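Local coordinates for glutathione reductase (Bartonella henselae, PDB 3O0H), which catalyses the NADPH-dependent reduction of glutathione disulfide to glutathione, with FAD as its bound cofactor, at residues I158-S170 / L282-L295. Numbering follows the deposited sequence.
Sequences ILIATGAKIVSNS and LATGRVPNTTGLGL. With FAD (flavin-adenine dinucleotide), chain H.
The guanidinium of Arg-286 lies between the backbone at Ala-164 and Lys-165, which covers one face, and the flavin of FAD, whose methyl C8M sits 3.3 Å above the plane of the other, displaced toward the rim. At the edge, in plane, a water accepts from NH2 of Arg-286 and from the Ala-164 N-H, and donates to the FAD phosphate oxygen O1A (2.7 Å); a bend at chi3 (64°) turns the planar group into this slot. The long arginine lets its flat group pack on the flavin methyl while reaching the pyrophosphate through the water, and its positive charge probably helps offset that of the nearby phosphate. The amide of Asn-289 meets the other end of the cofactor: ND2 reaches Thr-162 O at 3.2 Å, 15° out of the amide plane, and also touches C8A of the adenine. With CG anti to the backbone N (chi1 -179°), the amide extends toward Thr-162, whose OG1 donates in return to Asn-289 O (2.9 Å). Gly-163, at positive phi, packs its CA against the pyrophosphate, where a side chain would collide with O1A. Strands 164-166 and 286-288 form a two-stranded antiparallel ribbon, consistent with the connection between the FAD-binding and NADPH-binding domains in other glutathione reductases. Lys-165 and Val-287 are its hydrogen-bonded pair, Lys-165 N to Val-287 O and Val-287 N to Lys-165 O, both 2.8 Å. Beyond it, Val-167 N donates to Gly-285 O, while the branched Val-167 lays CG1 on CG1 of Val-287. Gly-285 suits its backbone angles, at which a CB would press on the carbonyl O of Thr-284. Farther along, the Thr-284 hydroxyl donates to a lone pair of Asn-169 OD1, in the carbonyl plane, at 2.7 Å, and Leu-282 CD1 packs against the same amide. At the opposite end, Ile-160 CD1 meets Leu-295 CD2 at 3.5 Å, apolar branches suited to this buried site beside Phe-138.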
loop_
_atom_site.group_PDB
_atom_site.type_symbol
_atom_site.label_atom_id
_atom_site.label_comp_id
_atom_site.label_asym_id
_atom_site.label_seq_id
_atom_site.Cartn_x
_atom_site.Cartn_y
_atom_site.Cartn_z
ATOM N N ILE B 158 20.732 13.161 32.680
ATOM C CA ILE B 158 21.225 11.951 31.979
ATOM C C ILE B 158 20.049 11.170 31.387
ATOM O O ILE B 158 19.049 10.945 32.091
ATOM C CB ILE B 158 22.092 11.057 32.907
ATOM C CG1 ILE B 158 23.357 11.797 33.369
ATOM C CG2 ILE B 158 22.540 9.786 32.212
ATOM C CD1 ILE B 158 23.923 11.214 34.578
ATOM N N LEU B 159 20.197 10.764 30.109
ATOM C CA LEU B 159 19.194 9.979 29.394
ATOM C C LEU B 159 19.733 8.585 29.089
ATOM O O LEU B 159 20.738 8.438 28.404
ATOM C CB LEU B 159 18.780 10.653 28.069
ATOM C CG LEU B 159 17.746 9.885 27.251
ATOM C CD1 LEU B 159 16.416 9.714 28.092
ATOM C CD2 LEU B 159 17.476 10.560 25.911
ATOM N N ILE B 160 19.053 7.584 29.622
ATOM C CA ILE B 160 19.396 6.188 29.410
ATOM C C ILE B 160 18.635 5.756 28.153
ATOM O O ILE B 160 17.401 5.727 28.139
ATOM C CB ILE B 160 18.977 5.286 30.571
ATOM C CG1 ILE B 160 19.598 5.773 31.898
ATOM C CG2 ILE B 160 19.340 3.809 30.243
ATOM C CD1 ILE B 160 18.806 5.257 33.213
ATOM N N ALA B 161 19.391 5.428 27.112
ATOM C CA ALA B 161 18.836 5.023 25.799
ATOM C C ALA B 161 19.647 3.810 25.225
ATOM O O ALA B 161 20.032 3.780 24.047
ATOM C CB ALA B 161 18.830 6.234 24.821
ATOM N N THR B 162 19.862 2.814 26.069
ATOM C CA THR B 162 20.773 1.712 25.785
ATOM C C THR B 162 20.164 0.520 25.072
ATOM O O THR B 162 20.888 -0.451 24.735
ATOM C CB THR B 162 21.453 1.225 27.099
ATOM O OG1 THR B 162 20.448 0.933 28.057
ATOM C CG2 THR B 162 22.349 2.341 27.639
ATOM N N GLY B 163 18.883 0.604 24.780
ATOM C CA GLY B 163 18.203 -0.424 23.975
ATOM C C GLY B 163 18.032 -1.740 24.709
ATOM O O GLY B 163 17.845 -1.774 25.952
ATOM N N ALA B 164 18.044 -2.818 23.916
ATOM C CA ALA B 164 17.854 -4.150 24.366
ATOM C C ALA B 164 19.067 -5.018 23.902
ATOM O O ALA B 164 19.974 -4.546 23.143
ATOM C CB ALA B 164 16.508 -4.713 23.830
ATOM N N LYS B 165 19.086 -6.247 24.372
ATOM C CA LYS B 165 20.161 -7.194 24.155
ATOM C C LYS B 165 19.541 -8.557 24.000
ATOM O O LYS B 165 18.598 -8.861 24.670
ATOM C CB LYS B 165 21.021 -7.254 25.431
ATOM C CG LYS B 165 22.493 -7.074 25.240
ATOM C CD LYS B 165 23.282 -7.630 26.433
ATOM C CE LYS B 165 24.779 -7.432 26.154
ATOM N NZ LYS B 165 25.622 -8.022 27.196
ATOM N N ILE B 166 20.165 -9.415 23.214
ATOM C CA ILE B 166 19.731 -10.786 23.046
ATOM C C ILE B 166 19.856 -11.503 24.378
ATOM O O ILE B 166 20.785 -11.255 25.135
ATOM C CB ILE B 166 20.577 -11.470 21.920
ATOM C CG1 ILE B 166 20.341 -10.694 20.584
ATOM C CG2 ILE B 166 20.159 -12.904 21.834
ATOM C CD1 ILE B 166 21.537 -10.502 19.542
ATOM N N VAL B 167 18.854 -12.288 24.722
ATOM C CA VAL B 167 18.905 -13.138 25.899
ATOM C C VAL B 167 20.065 -14.142 25.790
ATOM O O VAL B 167 20.448 -14.564 24.707
ATOM C CB VAL B 167 17.600 -13.966 26.108
ATOM C CG1 VAL B 167 16.456 -13.093 26.556
ATOM C CG2 VAL B 167 17.243 -14.734 24.841
ATOM N N SER B 168 20.583 -14.534 26.938
ATOM C CA SER B 168 21.811 -15.332 27.022
ATOM C C SER B 168 21.826 -16.639 26.236
ATOM O O SER B 168 22.766 -16.899 25.453
ATOM C CB SER B 168 22.101 -15.645 28.480
ATOM O OG SER B 168 23.030 -16.694 28.550
ATOM N N ASN B 169 20.802 -17.465 26.445
ATOM C CA ASN B 169 20.717 -18.785 25.801
ATOM C C ASN B 169 21.675 -19.803 26.471
ATOM O O ASN B 169 21.873 -20.902 25.956
ATOM C CB ASN B 169 20.959 -18.713 24.257
ATOM C CG ASN B 169 19.872 -17.882 23.481
ATOM O OD1 ASN B 169 18.708 -18.282 23.424
ATOM N ND2 ASN B 169 20.284 -16.749 22.839
ATOM N N SER B 170 22.240 -19.441 27.626
ATOM C CA SER B 170 23.229 -20.280 28.338
ATOM C C SER B 170 23.187 -21.765 27.991
ATOM O O SER B 170 23.088 -22.627 28.864
ATOM C CB SER B 170 23.068 -20.105 29.861
ATOM O OG SER B 170 21.697 -20.074 30.252
ATOM N N LEU B 282 19.911 -18.163 16.528
ATOM C CA LEU B 282 19.001 -18.034 17.647
ATOM C C LEU B 282 18.211 -16.718 17.521
ATOM O O LEU B 282 18.802 -15.637 17.403
ATOM C CB LEU B 282 19.754 -18.065 18.958
ATOM C CG LEU B 282 20.585 -19.335 19.218
ATOM C CD1 LEU B 282 21.421 -19.103 20.427
ATOM C CD2 LEU B 282 19.733 -20.621 19.365
ATOM N N ALA B 283 16.886 -16.812 17.607
ATOM C CA ALA B 283 16.024 -15.645 17.588
ATOM C C ALA B 283 15.017 -15.781 18.706
ATOM O O ALA B 283 13.823 -15.876 18.450
ATOM C CB ALA B 283 15.308 -15.544 16.225
ATOM N N THR B 284 15.497 -15.791 19.935
ATOM C CA THR B 284 14.709 -16.257 21.079
ATOM C C THR B 284 14.305 -15.147 22.054
ATOM O O THR B 284 13.743 -15.431 23.135
ATOM C CB THR B 284 15.480 -17.327 21.841
ATOM O OG1 THR B 284 16.761 -16.803 22.211
ATOM C CG2 THR B 284 15.666 -18.564 20.922
ATOM N N GLY B 285 14.575 -13.897 21.672
ATOM C CA GLY B 285 14.090 -12.723 22.421
ATOM C C GLY B 285 15.222 -11.757 22.791
ATOM O O GLY B 285 16.413 -12.156 22.874
ATOM N N ARG B 286 14.830 -10.508 23.035
ATOM C CA ARG B 286 15.719 -9.452 23.473
ATOM C C ARG B 286 15.153 -8.845 24.736
ATOM O O ARG B 286 13.944 -8.680 24.862
ATOM C CB ARG B 286 15.799 -8.368 22.377
ATOM C CG ARG B 286 16.349 -8.860 21.027
ATOM C CD ARG B 286 16.086 -7.823 19.918
ATOM N NE ARG B 286 16.780 -6.564 20.151
ATOM C CZ ARG B 286 18.083 -6.347 19.981
ATOM N NH1 ARG B 286 18.909 -7.326 19.615
ATOM N NH2 ARG B 286 18.583 -5.125 20.198
ATOM N N VAL B 287 16.020 -8.516 25.662
ATOM C CA VAL B 287 15.616 -7.933 26.936
ATOM C C VAL B 287 16.301 -6.557 27.121
ATOM O O VAL B 287 17.316 -6.305 26.507
ATOM C CB VAL B 287 15.946 -8.874 28.057
ATOM C CG1 VAL B 287 15.032 -10.133 27.966
ATOM C CG2 VAL B 287 17.459 -9.270 28.048
ATOM N N PRO B 288 15.730 -5.671 27.952
ATOM C CA PRO B 288 16.334 -4.369 28.272
ATOM C C PRO B 288 17.790 -4.499 28.685
ATOM O O PRO B 288 18.146 -5.391 29.475
ATOM C CB PRO B 288 15.505 -3.886 29.457
ATOM C CG PRO B 288 14.148 -4.517 29.223
ATOM C CD PRO B 288 14.518 -5.914 28.768
ATOM N N ASN B 289 18.633 -3.638 28.107
ATOM C CA ASN B 289 20.073 -3.673 28.294
ATOM C C ASN B 289 20.478 -2.760 29.469
ATOM O O ASN B 289 20.870 -1.612 29.271
ATOM C CB ASN B 289 20.747 -3.213 27.002
ATOM C CG ASN B 289 22.252 -3.241 27.069
ATOM O OD1 ASN B 289 22.857 -3.907 27.927
ATOM N ND2 ASN B 289 22.877 -2.543 26.123
ATOM N N THR B 290 20.424 -3.321 30.675
ATOM C CA THR B 290 20.632 -2.593 31.916
ATOM C C THR B 290 21.659 -3.263 32.847
ATOM O O THR B 290 21.901 -2.738 33.933
ATOM C CB THR B 290 19.284 -2.486 32.669
ATOM O OG1 THR B 290 18.668 -3.793 32.722
ATOM C CG2 THR B 290 18.310 -1.560 31.961
ATOM N N THR B 291 22.238 -4.400 32.460
ATOM C CA THR B 291 23.303 -5.080 33.243
ATOM C C THR B 291 24.627 -4.386 33.005
ATOM O O THR B 291 24.955 -4.031 31.876
ATOM C CB THR B 291 23.512 -6.584 32.832
ATOM O OG1 THR B 291 22.257 -7.271 32.856
ATOM C CG2 THR B 291 24.400 -7.296 33.807
ATOM N N GLY B 292 25.391 -4.215 34.062
ATOM C CA GLY B 292 26.745 -3.672 33.955
ATOM C C GLY B 292 26.762 -2.201 33.567
ATOM O O GLY B 292 27.770 -1.701 33.073
ATOM N N LEU B 293 25.663 -1.498 33.815
ATOM C CA LEU B 293 25.525 -0.079 33.424
ATOM C C LEU B 293 25.801 0.887 34.561
ATOM O O LEU B 293 25.913 2.095 34.351
ATOM C CB LEU B 293 24.117 0.163 32.815
ATOM C CG LEU B 293 23.711 1.533 32.278
ATOM C CD1 LEU B 293 24.756 2.054 31.274
ATOM C CD2 LEU B 293 22.324 1.497 31.619
ATOM N N GLY B 294 25.879 0.382 35.787
ATOM C CA GLY B 294 26.102 1.222 36.952
ATOM C C GLY B 294 24.825 1.839 37.425
ATOM O O GLY B 294 24.842 2.801 38.188
ATOM N N LEU B 295 23.681 1.290 37.024
ATOM C CA LEU B 295 22.397 1.900 37.480
ATOM C C LEU B 295 22.290 1.879 38.990
ATOM O O LEU B 295 21.681 2.770 39.604
ATOM C CB LEU B 295 21.195 1.198 36.833
ATOM C CG LEU B 295 21.089 1.450 35.346
ATOM C CD1 LEU B 295 20.032 0.485 34.717
ATOM C CD2 LEU B 295 20.803 2.950 35.015
HETATM P PA FAD H . 18.844 0.942 20.115
HETATM O O1A FAD H . 19.070 -0.534 20.240
HETATM O O2A FAD H . 18.473 1.397 18.730
HETATM O O5B FAD H . 20.097 1.799 20.614
HETATM C C5B FAD H . 20.823 1.529 21.795
HETATM C C4B FAD H . 22.245 1.960 21.503
HETATM O O4B FAD H . 23.001 2.075 22.699
HETATM C C3B FAD H . 23.011 0.998 20.601
HETATM O O3B FAD H . 23.587 1.708 19.500
HETATM C C2B FAD H . 24.095 0.424 21.493
HETATM O O2B FAD H . 25.278 0.187 20.768
HETATM C C1B FAD H . 24.330 1.501 22.496
HETATM N N9A FAD H . 24.694 1.190 23.888
HETATM C C8A FAD H . 24.089 0.312 24.737
HETATM N N7A FAD H . 24.644 0.448 25.951
HETATM C C5A FAD H . 25.597 1.423 25.861
HETATM C C6A FAD H . 26.408 2.026 26.785
HETATM N N6A FAD H . 26.443 1.656 28.075
HETATM N N1A FAD H . 27.255 3.029 26.377
HETATM C C2A FAD H . 27.239 3.438 25.065
HETATM N N3A FAD H . 26.413 2.868 24.154
HETATM C C4A FAD H . 25.583 1.908 24.585
HETATM N N1 FAD H . 11.608 -2.314 15.109
HETATM C C2 FAD H . 10.645 -1.811 14.257
HETATM O O2 FAD H . 9.909 -0.840 14.567
HETATM N N3 FAD H . 10.488 -2.367 13.049
HETATM C C4 FAD H . 11.279 -3.411 12.596
HETATM O O4 FAD H . 11.076 -3.820 11.446
HETATM C C4X FAD H . 12.254 -3.926 13.450
HETATM N N5 FAD H . 13.081 -4.944 13.060
HETATM C C5X FAD H . 14.065 -5.384 13.945
HETATM C C6 FAD H . 14.878 -6.427 13.537
HETATM C C7 FAD H . 15.885 -6.901 14.368
HETATM C C7M FAD H . 16.760 -8.037 13.867
HETATM C C8 FAD H . 16.079 -6.324 15.608
HETATM C C8M FAD H . 17.143 -6.849 16.549
HETATM C C9 FAD H . 15.248 -5.295 16.035
HETATM C C9A FAD H . 14.230 -4.825 15.199
HETATM N N10 FAD H . 13.383 -3.796 15.573
HETATM C C10 FAD H . 12.426 -3.339 14.703
HETATM C "C1'" FAD H . 13.474 -3.145 16.896
HETATM C "C2'" FAD H . 14.250 -1.852 16.894
HETATM O "O2'" FAD H . 15.575 -2.122 16.477
HETATM C "C3'" FAD H . 14.250 -1.306 18.298
HETATM O "O3'" FAD H . 12.961 -1.270 18.884
HETATM C "C4'" FAD H . 14.940 0.040 18.339
HETATM O "O4'" FAD H . 16.254 -0.109 17.794
HETATM C "C5'" FAD H . 15.057 0.548 19.770
HETATM O "O5'" FAD H . 15.657 1.862 19.792
HETATM P P FAD H . 16.479 2.238 21.119
HETATM O O1P FAD H . 16.893 3.692 21.060
HETATM O O2P FAD H . 15.660 1.881 22.340
HETATM O O3P FAD H . 17.733 1.274 21.224
HETATM O O HOH W 1 17.517 -2.539 21.224
#